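PDB 5CB8: probable adenylyl-sulfate kinase from Synechocystis sp., which catalyses the ATP-dependent phosphorylation of adenosine 5'-phosphosulfate to 3'-phosphoadenylyl sulfate, the second step of the route from sulfate to sulfite. Local coordinates for residues Q23-I28 / T94-I99; L30-S34 / Y161-T165; K38-T42 / L101-I105; A44-L49 / V182-W186. All coordinates share one frame; numbering follows the deposited sequence. Where two conformers were deposited one is given.

In the fold
The four contacts begin in order from the approach to strand 26-31 through helix 38-50. Interaction 1 closes a loop from residues 23-28 to the turn before strand 99-103. Interaction 2 runs further, from the end of strand 26-31 to the loop 161-165. Interaction 3 returns to strand 99-103 and is nested inside interaction 2. Interaction 4 reaches helix 178-191 near the C terminus. Every other pair of contacts crosses. Interactions 1 and 3 touch where Ile28 meets Val102 in the parallel sheet. Interactions 2 and 3 meet at the bond of Thr31 to Ile105, near the bound nucleotide. Interaction 4 packs against both strands through Ile28, Leu101 and Ile99.

Interaction 1. Residues Q23-I28 / T94-I99; sequences QRGVTI and TRNGVI. With ACT (acetate ion), chain J.
A Schellman motif that ends helix 76-94 brings Thr94 and Gly97 against Gly25, just before strand 26-31. Gly97, with positive phi (93°), is its C-prime residue. The chain then enters strand 99-103, which runs parallel to strand 26-31, and Val26 pairs with Ile99. Val26 N donates to Val98 O at 3.2 Å. Gly25 CA comes close to two carbonyls, with Thr94 O at 3.4 Å in a nearly straight CA-H...O contact. A beta carbon on Gly25 would collide with that same oxygen. On the side of helix 76-94, the side chains of Thr27 and Thr94 meet roughly perpendicular to each other. Thr27 OG1 donates to Thr94 OG1 at 2.7 Å. Both hydroxyls lie beside their own backbone N, which turns them to face each other. Ile99 takes the other side of the sheet. Its CG1 lies 4.0 Å from Val26 CG1, and its CG2 lies 3.9 Å from Ile28 CD1. Gln23, its chain extended, passes Ile99 CD1, and its NE2 makes a weak, bent bond to Gly97 O at 2.9 Å. Its OE1 is held by Arg55 N. Arg95 points away from the contact. Its NH2 forms a salt bridge to Glu57 of the second subunit, and an acetate lies at the guanidinium edge. The two buried threonine hydroxyls are thus satisfied in series: Thr27 OG1 donates to Thr94 OG1, which is in turn bonded to Ser90 O in its own helix.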
# COMPACT_ATOMS: atom_id res chain seq x y z
N GLN B 23 -19.40 -10.58 3.77
CA GLN B 23 -18.06 -10.45 3.20
C GLN B 23 -16.97 -10.48 4.27
O GLN B 23 -17.00 -9.71 5.23
CB GLN B 23 -17.99 -9.13 2.42
CG GLN B 23 -16.74 -8.94 1.59
CD GLN B 23 -16.58 -7.50 1.12
OE1 GLN B 23 -17.57 -6.81 0.83
NE2 GLN B 23 -15.34 -7.04 1.04
N ARG B 24 -16.01 -11.39 4.10
CA ARG B 24 -14.82 -11.41 4.94
C ARG B 24 -13.60 -11.10 4.08
O ARG B 24 -13.57 -11.44 2.90
CB ARG B 24 -14.62 -12.78 5.59
CG ARG B 24 -15.83 -13.28 6.37
CD ARG B 24 -15.60 -14.71 6.86
NE ARG B 24 -16.73 -15.24 7.62
CZ ARG B 24 -16.74 -16.44 8.22
NH1 ARG B 24 -15.68 -17.23 8.13
NH2 ARG B 24 -17.80 -16.84 8.90
N GLY B 25 -12.59 -10.48 4.67
CA GLY B 25 -11.41 -10.11 3.91
C GLY B 25 -10.60 -11.31 3.46
O GLY B 25 -10.47 -12.29 4.20
N VAL B 26 -10.05 -11.23 2.25
CA VAL B 26 -9.25 -12.31 1.69
C VAL B 26 -8.42 -11.80 0.52
O VAL B 26 -8.88 -10.97 -0.27
CB VAL B 26 -10.15 -13.53 1.28
CG1 VAL B 26 -11.19 -13.12 0.25
CG2 VAL B 26 -9.31 -14.69 0.77
N THR B 27 -7.18 -12.26 0.43
CA THR B 27 -6.35 -11.98 -0.74
C THR B 27 -6.41 -13.18 -1.68
O THR B 27 -6.06 -14.30 -1.30
CB THR B 27 -4.90 -11.71 -0.34
OG1 THR B 27 -4.84 -10.46 0.36
CG2 THR B 27 -4.00 -11.65 -1.57
N ILE B 28 -6.89 -12.94 -2.90
CA ILE B 28 -6.93 -13.97 -3.93
C ILE B 28 -5.74 -13.72 -4.84
O ILE B 28 -5.69 -12.71 -5.55
CB ILE B 28 -8.26 -13.90 -4.72
CG1 ILE B 28 -9.45 -13.99 -3.75
CG2 ILE B 28 -8.32 -15.00 -5.79
CD1 ILE B 28 -10.78 -13.64 -4.39
N THR B 94 -6.87 -6.66 3.44
CA THR B 94 -7.51 -7.92 3.84
C THR B 94 -7.94 -7.91 5.30
O THR B 94 -9.05 -8.34 5.64
CB THR B 94 -6.56 -9.10 3.60
OG1 THR B 94 -6.25 -9.17 2.20
CG2 THR B 94 -7.19 -10.42 4.04
N ARG B 95 -7.07 -7.42 6.17
CA ARG B 95 -7.39 -7.45 7.59
C ARG B 95 -8.45 -6.42 7.95
O ARG B 95 -8.94 -6.40 9.07
CB ARG B 95 -6.14 -7.31 8.47
CG ARG B 95 -5.53 -5.91 8.55
CD ARG B 95 -4.19 -6.01 9.29
NE ARG B 95 -3.57 -4.73 9.61
CZ ARG B 95 -2.37 -4.63 10.19
NH1 ARG B 95 -1.70 -5.73 10.51
NH2 ARG B 95 -1.85 -3.43 10.45
N ASN B 96 -8.83 -5.58 6.98
CA ASN B 96 -9.94 -4.65 7.19
C ASN B 96 -11.18 -5.02 6.37
O ASN B 96 -12.04 -4.16 6.11
CB ASN B 96 -9.51 -3.21 6.92
CG ASN B 96 -8.60 -2.68 8.02
OD1 ASN B 96 -9.07 -2.33 9.10
ND2 ASN B 96 -7.30 -2.63 7.75
N GLY B 97 -11.28 -6.28 5.98
CA GLY B 97 -12.51 -6.79 5.38
C GLY B 97 -12.59 -6.74 3.86
O GLY B 97 -13.58 -7.19 3.28
N VAL B 98 -11.55 -6.23 3.21
CA VAL B 98 -11.56 -6.08 1.76
C VAL B 98 -11.14 -7.37 1.04
O VAL B 98 -10.26 -8.09 1.50
CB VAL B 98 -10.64 -4.92 1.31
CG1 VAL B 98 -10.79 -4.65 -0.17
CG2 VAL B 98 -10.97 -3.65 2.09
N ILE B 99 -11.80 -7.66 -0.09
CA ILE B 99 -11.38 -8.75 -0.96
C ILE B 99 -10.33 -8.19 -1.91
O ILE B 99 -10.61 -7.25 -2.66
CB ILE B 99 -12.57 -9.32 -1.76
CG1 ILE B 99 -13.53 -10.07 -0.83
CG2 ILE B 99 -12.08 -10.25 -2.86
CD1 ILE B 99 -14.84 -10.50 -1.51
C ACT J . -3.58 -9.40 11.14
O ACT J . -4.55 -9.17 11.89
OXT ACT J . -2.54 -8.73 11.35
CH3 ACT J . -3.67 -10.40 10.03

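Interaction 2. Residues L30-S34 / Y161-T165; sequences LTGLS and YEPPT
Thr31 OG1 is gripped from several directions. Tyr161 OH donates to it at 2.9 Å. It is also hydrogen-bonded to Ile105 O and to Ser106 OG, the latter probably the phosphoserine intermediate of the active site. With its OG1 anti to the backbone N (chi1 178°), Thr31 meets the Tyr161 ring at its edge and in its plane. The methyl CG2 lies beside the same tyrosine hydroxyl and meets Pro164 CG tip to tip at 3.6 Å. From the hydroxyl back to CB, the tyrosine passes Gly32 and then Leu33. Gly32 CA lies 3.6 Å from Tyr161 CZ. Leu33 N sits over one ring face, and Leu33 CD2 touches Tyr161 CB at 3.7 Å. Pro164 and Tyr161 also pack on Phe126, so the loop 161-165 is seated beside strand 122-127. A phenylalanine here has no hydroxyl to give, and Thr31 OG1 would probably be held less firmly, by Ile105 O and Ser106 OG without the tyrosine. Gly32 has backbone angles that suit a residue without a side chain. It begins the segment that probably binds ATP, consistent with the first glycine of a Walker A P-loop, which follows the first strand of the fold.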
# COMPACT_ATOMS: atom_id res chain seq x y z
N LEU B 30 -3.25 -14.58 -7.81
CA LEU B 30 -3.04 -15.28 -9.07
C LEU B 30 -1.57 -15.22 -9.49
O LEU B 30 -1.01 -14.14 -9.69
CB LEU B 30 -3.94 -14.70 -10.17
CG LEU B 30 -5.37 -15.24 -10.21
CD1 LEU B 30 -6.13 -14.91 -8.94
CD2 LEU B 30 -6.15 -14.71 -11.41
N THR B 31 -0.95 -16.39 -9.59
CA THR B 31 0.44 -16.51 -9.99
C THR B 31 0.52 -17.34 -11.28
O THR B 31 -0.32 -18.20 -11.51
CB THR B 31 1.28 -17.17 -8.87
OG1 THR B 31 2.64 -17.32 -9.28
CG2 THR B 31 0.71 -18.54 -8.50
N GLY B 32 1.51 -17.07 -12.12
CA GLY B 32 1.65 -17.83 -13.36
C GLY B 32 2.49 -17.09 -14.38
O GLY B 32 2.83 -15.92 -14.17
N LEU B 33 2.81 -17.76 -15.49
CA LEU B 33 3.69 -17.18 -16.52
C LEU B 33 3.10 -15.93 -17.15
O LEU B 33 1.88 -15.73 -17.09
CB LEU B 33 3.95 -18.21 -17.63
CG LEU B 33 4.65 -19.50 -17.20
CD1 LEU B 33 4.81 -20.44 -18.40
CD2 LEU B 33 6.01 -19.16 -16.60
N SER B 34 3.95 -15.11 -17.77
CA SER B 34 3.46 -14.02 -18.61
C SER B 34 2.63 -14.61 -19.74
O SER B 34 3.10 -15.51 -20.45
CB SER B 34 4.62 -13.22 -19.20
OG SER B 34 4.18 -12.39 -20.28
N TYR B 161 10.59 -19.80 -12.98
CA TYR B 161 9.20 -19.78 -12.52
C TYR B 161 9.03 -21.04 -11.70
O TYR B 161 9.23 -22.15 -12.21
CB TYR B 161 8.14 -19.70 -13.63
CG TYR B 161 6.77 -19.67 -12.97
CD1 TYR B 161 6.31 -18.50 -12.37
CD2 TYR B 161 5.98 -20.81 -12.88
CE1 TYR B 161 5.08 -18.47 -11.72
CE2 TYR B 161 4.77 -20.79 -12.23
CZ TYR B 161 4.32 -19.62 -11.65
OH TYR B 161 3.10 -19.60 -11.00
N GLU B 162 8.68 -20.87 -10.43
CA GLU B 162 8.51 -22.00 -9.53
C GLU B 162 7.02 -22.24 -9.31
O GLU B 162 6.38 -21.50 -8.57
CB GLU B 162 9.22 -21.72 -8.20
CG GLU B 162 10.70 -21.37 -8.37
CD GLU B 162 11.37 -21.00 -7.05
OE1 GLU B 162 10.66 -20.70 -6.07
OE2 GLU B 162 12.62 -21.01 -7.00
N PRO B 163 6.48 -23.28 -9.95
CA PRO B 163 5.02 -23.47 -9.91
C PRO B 163 4.53 -23.88 -8.52
O PRO B 163 5.22 -24.63 -7.83
CB PRO B 163 4.80 -24.62 -10.90
CG PRO B 163 6.08 -25.37 -10.91
CD PRO B 163 7.16 -24.34 -10.72
N PRO B 164 3.36 -23.38 -8.12
CA PRO B 164 2.75 -23.80 -6.86
C PRO B 164 2.64 -25.32 -6.79
O PRO B 164 2.26 -25.95 -7.78
CB PRO B 164 1.36 -23.18 -6.93
CG PRO B 164 1.59 -21.91 -7.68
CD PRO B 164 2.60 -22.28 -8.75
N THR B 165 2.98 -25.91 -5.66
CA THR B 165 2.86 -27.35 -5.50
C THR B 165 1.54 -27.71 -4.82
O THR B 165 1.05 -28.84 -4.95
CB THR B 165 4.02 -27.93 -4.69
OG1 THR B 165 4.16 -27.18 -3.47
CG2 THR B 165 5.32 -27.84 -5.50

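Interaction 3. Residues K38-T42 / L101-I105; sequences KTTIT and LVSAI. With ADX (adenosine-5'-phosphosulfate), chain G; SO4 (sulfate ion), chain H.
Lys38 and Thr42 pack on Ser103 where the Walker A helix of this P-loop kinase lies against strand 99-103. The short segments run nearly antiparallel (164°), with axes 8.7 Å apart. The tight part is at Ser103. Its OG meets Lys38 CB at 3.2 Å, and its CB meets Thr42 OG1 at 3.5 Å. Thr42 OG1 is turned back to its own helix and donates to Lys38 O from above the carbonyl plane, so that oxygen takes two donors, this hydroxyl and Thr42 N. Leu101 CD2 rests on Thr42 O further along. No hydrogen bond joins the two segments. Toward the partly exposed ends of Lys38 and Thr39 the segments touch less closely, and a sulfate is bound there. The Lys38 chain bends at chi3 (-60°) and chi4, curling NZ round to sulfate O3 at 2.7 Å. NZ is also bonded to Gly32 O. Lys38 N holds the same sulfate oxygen, and Thr39 N holds sulfate O1. Gly35 N and Gly37 N also bond the ion. It is probably from the crystallisation liquor and may mark an ATP phosphate position. Past the strand, Ile105 N donates almost straight to O2A of the bound adenosine-5'-phosphosulfate at 2.8 Å, and Ile105 CD1 lies 3.5 Å from C2 of its adenine.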
# COMPACT_ATOMS: atom_id res chain seq x y z
N LYS B 38 -3.73 -14.48 -16.48
CA LYS B 38 -4.02 -14.00 -15.12
C LYS B 38 -4.92 -12.75 -15.13
O LYS B 38 -5.91 -12.68 -14.41
CB LYS B 38 -2.73 -13.68 -14.36
CG LYS B 38 -1.77 -14.86 -14.15
CD LYS B 38 -0.59 -14.43 -13.28
CE LYS B 38 0.20 -13.29 -13.95
NZ LYS B 38 0.89 -13.74 -15.20
N THR B 39 -4.59 -11.77 -15.96
CA THR B 39 -5.35 -10.53 -16.02
C THR B 39 -6.79 -10.75 -16.48
O THR B 39 -7.74 -10.15 -15.96
CB THR B 39 -4.62 -9.52 -16.93
OG1 THR B 39 -3.47 -9.02 -16.24
CG2 THR B 39 -5.52 -8.38 -17.29
N THR B 40 -6.95 -11.62 -17.48
CA THR B 40 -8.27 -11.93 -18.02
C THR B 40 -9.19 -12.52 -16.95
O THR B 40 -10.37 -12.14 -16.84
CB THR B 40 -8.16 -12.89 -19.22
OG1 THR B 40 -7.46 -12.24 -20.29
CG2 THR B 40 -9.53 -13.31 -19.71
N ILE B 41 -8.65 -13.45 -16.16
CA ILE B 41 -9.40 -14.07 -15.08
C ILE B 41 -9.68 -13.05 -13.98
O ILE B 41 -10.79 -12.98 -13.45
CB ILE B 41 -8.63 -15.27 -14.47
CG1 ILE B 41 -8.58 -16.43 -15.47
CG2 ILE B 41 -9.29 -15.74 -13.16
CD1 ILE B 41 -7.70 -17.61 -15.02
N THR B 42 -8.66 -12.27 -13.65
CA THR B 42 -8.81 -11.21 -12.66
C THR B 42 -9.97 -10.29 -13.00
O THR B 42 -10.82 -10.01 -12.15
CB THR B 42 -7.51 -10.40 -12.56
OG1 THR B 42 -6.47 -11.27 -12.11
CG2 THR B 42 -7.65 -9.24 -11.58
N LEU B 101 -7.75 -8.74 -5.06
CA LEU B 101 -7.36 -9.58 -6.19
C LEU B 101 -5.97 -9.19 -6.64
O LEU B 101 -5.77 -8.08 -7.13
CB LEU B 101 -8.33 -9.38 -7.37
CG LEU B 101 -9.65 -10.15 -7.43
CD1 LEU B 101 -10.32 -10.24 -6.10
CD2 LEU B 101 -10.59 -9.53 -8.46
N VAL B 102 -5.00 -10.09 -6.48
CA VAL B 102 -3.64 -9.81 -6.93
C VAL B 102 -3.34 -10.62 -8.18
O VAL B 102 -3.67 -11.81 -8.26
CB VAL B 102 -2.60 -10.17 -5.85
CG1 VAL B 102 -1.17 -9.99 -6.39
CG2 VAL B 102 -2.82 -9.31 -4.61
N SER B 103 -2.75 -9.96 -9.18
CA SER B 103 -2.31 -10.65 -10.38
C SER B 103 -0.85 -10.28 -10.59
O SER B 103 -0.53 -9.14 -10.94
CB SER B 103 -3.13 -10.21 -11.59
OG SER B 103 -2.67 -10.86 -12.77
N ALA B 104 0.05 -11.24 -10.37
CA ALA B 104 1.48 -10.98 -10.49
C ALA B 104 2.19 -12.28 -10.81
O ALA B 104 1.81 -13.33 -10.29
CB ALA B 104 2.02 -10.38 -9.18
N ILE B 105 3.21 -12.21 -11.66
CA ILE B 105 3.94 -13.42 -12.00
C ILE B 105 4.37 -14.12 -10.72
O ILE B 105 4.15 -15.32 -10.58
CB ILE B 105 5.15 -13.16 -12.90
CG1 ILE B 105 4.70 -12.79 -14.31
CG2 ILE B 105 6.05 -14.39 -12.97
CD1 ILE B 105 5.88 -12.45 -15.24
SB ADX G . 6.96 -10.19 -10.80
O1B ADX G . 7.64 -9.15 -10.02
O2B ADX G . 5.80 -10.74 -10.07
O3B ADX G . 7.92 -11.25 -11.12
PA ADX G . 5.16 -8.74 -12.32
O1A ADX G . 5.09 -7.63 -11.28
O2A ADX G . 3.88 -9.57 -12.38
O3A ADX G . 6.48 -9.62 -12.12
O5' ADX G . 5.39 -8.04 -13.75
C5' ADX G . 5.40 -8.83 -14.90
C4' ADX G . 5.10 -8.11 -16.10
O4' ADX G . 6.27 -7.28 -16.44
C3' ADX G . 4.88 -9.03 -17.23
O3' ADX G . 3.55 -9.13 -17.46
C2' ADX G . 5.54 -8.38 -18.39
O2' ADX G . 4.62 -7.67 -19.09
C1' ADX G . 6.53 -7.42 -17.82
N9 ADX G . 7.91 -7.78 -17.99
C8 ADX G . 8.90 -6.97 -18.44
N7 ADX G . 10.07 -7.60 -18.29
C5 ADX G . 9.84 -8.81 -17.72
C6 ADX G . 10.68 -9.86 -17.33
N6 ADX G . 12.12 -9.75 -17.47
N1 ADX G . 10.13 -10.96 -16.79
C2 ADX G . 8.79 -11.05 -16.61
N3 ADX G . 7.96 -10.05 -16.96
C4 ADX G . 8.46 -8.92 -17.52
S SO4 H . -1.17 -12.74 -18.01
O1 SO4 H . -1.97 -11.72 -17.35
O2 SO4 H . -1.82 -13.16 -19.25
O3 SO4 H . -1.05 -13.89 -17.11
O4 SO4 H . 0.17 -12.24 -18.33

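Interaction 4. Residues A44-L49 / V182-W186; sequences ALEKKL and VGKIW
Trp186 pushes its six-membered ring into the hollow between Lys48 and Leu49 of helix 38-50. Lys48 lies across one face. Its CG is 3.5 Å from Trp186 CZ3, and its CE sits 3.9 Å from the centroid of that ring in a CH-pi contact. The chain bends at chi4 (61°), which carries NZ to 5.0 Å from the same centroid, only 9° off the ring normal, in a cation-pi contact. Leu49 CD2 touches Trp186 CZ3 as well, at 3.5 Å, and the leucine side chain runs antiparallel to that of the tryptophan. Leu45 CD1 comes to the ring edge near CE3. One helical turn earlier, Val182 is the second bump. Its CG2 presses on Ala44 CB at 3.7 Å, while CG1 drops between Leu45 CD1 and Lys48 CD. The two helices pack on the same side of the parallel sheet. The axes of the short segments cross at -52° and lie 10.4 Å apart, which fits ridges-into-grooves packing: the Val182-Trp186 ridge, four residues apart, enters the groove between the Ala44-Lys48 and Leu45-Leu49 ridges. Were Trp186 cut back to an alanine, a gap would probably open beside Leu49 and the Lys48 chain would lose the face it lies on. Trp186 also touches Ser52 and Ile195. On the sheet side, Leu45 CD2 meets Ile185 CG2 at 3.6 Å, and Ile185 in turn packs on Val169 of strand 169-171.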
# COMPACT_ATOMS: atom_id res chain seq x y z
N ALA B 44 -12.52 -10.74 -15.07
CA ALA B 44 -13.81 -11.43 -15.09
C ALA B 44 -14.29 -11.70 -13.68
O ALA B 44 -15.49 -11.57 -13.37
CB ALA B 44 -13.71 -12.73 -15.89
N LEU B 45 -13.36 -12.09 -12.81
CA LEU B 45 -13.68 -12.33 -11.41
C LEU B 45 -14.08 -11.03 -10.70
O LEU B 45 -15.02 -11.01 -9.90
CB LEU B 45 -12.47 -12.95 -10.70
CG LEU B 45 -12.68 -13.27 -9.22
CD1 LEU B 45 -13.88 -14.19 -9.04
CD2 LEU B 45 -11.42 -13.88 -8.60
N GLU B 46 -13.36 -9.96 -10.99
CA GLU B 46 -13.67 -8.65 -10.43
C GLU B 46 -15.11 -8.26 -10.79
O GLU B 46 -15.89 -7.87 -9.91
CB GLU B 46 -12.70 -7.61 -10.99
CG GLU B 46 -13.03 -6.18 -10.58
CD GLU B 46 -12.17 -5.15 -11.28
OE1 GLU B 46 -11.50 -5.50 -12.27
OE2 GLU B 46 -12.16 -3.99 -10.84
N LYS B 47 -15.46 -8.39 -12.07
CA LYS B 47 -16.82 -8.05 -12.50
C LYS B 47 -17.87 -8.88 -11.77
O LYS B 47 -18.89 -8.34 -11.33
CB LYS B 47 -16.98 -8.22 -14.02
CG LYS B 47 -18.42 -7.97 -14.51
CD LYS B 47 -18.47 -7.61 -15.99
CE LYS B 47 -19.91 -7.30 -16.44
NZ LYS B 47 -20.80 -6.87 -15.32
N LYS B 48 -17.61 -10.18 -11.64
CA LYS B 48 -18.57 -11.09 -11.01
C LYS B 48 -18.78 -10.71 -9.55
O LYS B 48 -19.91 -10.70 -9.05
CB LYS B 48 -18.09 -12.54 -11.14
CG LYS B 48 -19.17 -13.60 -10.91
CD LYS B 48 -18.64 -15.01 -11.18
CE LYS B 48 -19.67 -16.08 -10.81
NZ LYS B 48 -20.93 -15.96 -11.60
N LEU B 49 -17.69 -10.38 -8.87
CA LEU B 49 -17.74 -9.98 -7.47
C LEU B 49 -18.44 -8.63 -7.30
O LEU B 49 -19.31 -8.48 -6.43
CB LEU B 49 -16.33 -9.93 -6.89
CG LEU B 49 -15.70 -11.29 -6.60
CD1 LEU B 49 -14.21 -11.15 -6.31
CD2 LEU B 49 -16.40 -11.94 -5.42
N VAL B 182 -12.99 -18.95 -13.62
CA VAL B 182 -13.61 -18.05 -12.64
C VAL B 182 -14.51 -18.84 -11.69
O VAL B 182 -14.50 -18.61 -10.48
CB VAL B 182 -14.45 -16.96 -13.35
CG1 VAL B 182 -15.22 -16.13 -12.33
CG2 VAL B 182 -13.56 -16.06 -14.20
N GLY B 183 -15.28 -19.77 -12.25
CA GLY B 183 -16.20 -20.57 -11.45
C GLY B 183 -15.52 -21.32 -10.32
O GLY B 183 -16.07 -21.42 -9.22
N LYS B 184 -14.33 -21.86 -10.58
CA LYS B 184 -13.61 -22.61 -9.55
C LYS B 184 -13.12 -21.71 -8.43
O LYS B 184 -13.12 -22.10 -7.26
CB LYS B 184 -12.43 -23.40 -10.16
CG LYS B 184 -12.86 -24.60 -11.01
CD LYS B 184 -11.69 -25.53 -11.36
CE LYS B 184 -10.73 -24.92 -12.38
NZ LYS B 184 -9.76 -25.93 -12.91
N ILE B 185 -12.69 -20.49 -8.77
CA ILE B 185 -12.24 -19.55 -7.75
C ILE B 185 -13.45 -19.15 -6.91
O ILE B 185 -13.39 -19.19 -5.68
CB ILE B 185 -11.57 -18.31 -8.38
CG1 ILE B 185 -10.30 -18.73 -9.14
CG2 ILE B 185 -11.21 -17.28 -7.32
CD1 ILE B 185 -9.71 -17.64 -10.06
N TRP B 186 -14.54 -18.80 -7.57
CA TRP B 186 -15.78 -18.42 -6.90
C TRP B 186 -16.23 -19.51 -5.94
O TRP B 186 -16.60 -19.23 -4.80
CB TRP B 186 -16.89 -18.15 -7.93
CG TRP B 186 -18.16 -17.58 -7.36
CD1 TRP B 186 -19.21 -18.26 -6.81
CD2 TRP B 186 -18.53 -16.19 -7.30
NE1 TRP B 186 -20.19 -17.39 -6.40
CE2 TRP B 186 -19.79 -16.11 -6.69
CE3 TRP B 186 -17.89 -15.01 -7.70
CZ2 TRP B 186 -20.44 -14.89 -6.48
CZ3 TRP B 186 -18.54 -13.80 -7.48
CH2 TRP B 186 -19.80 -13.75 -6.88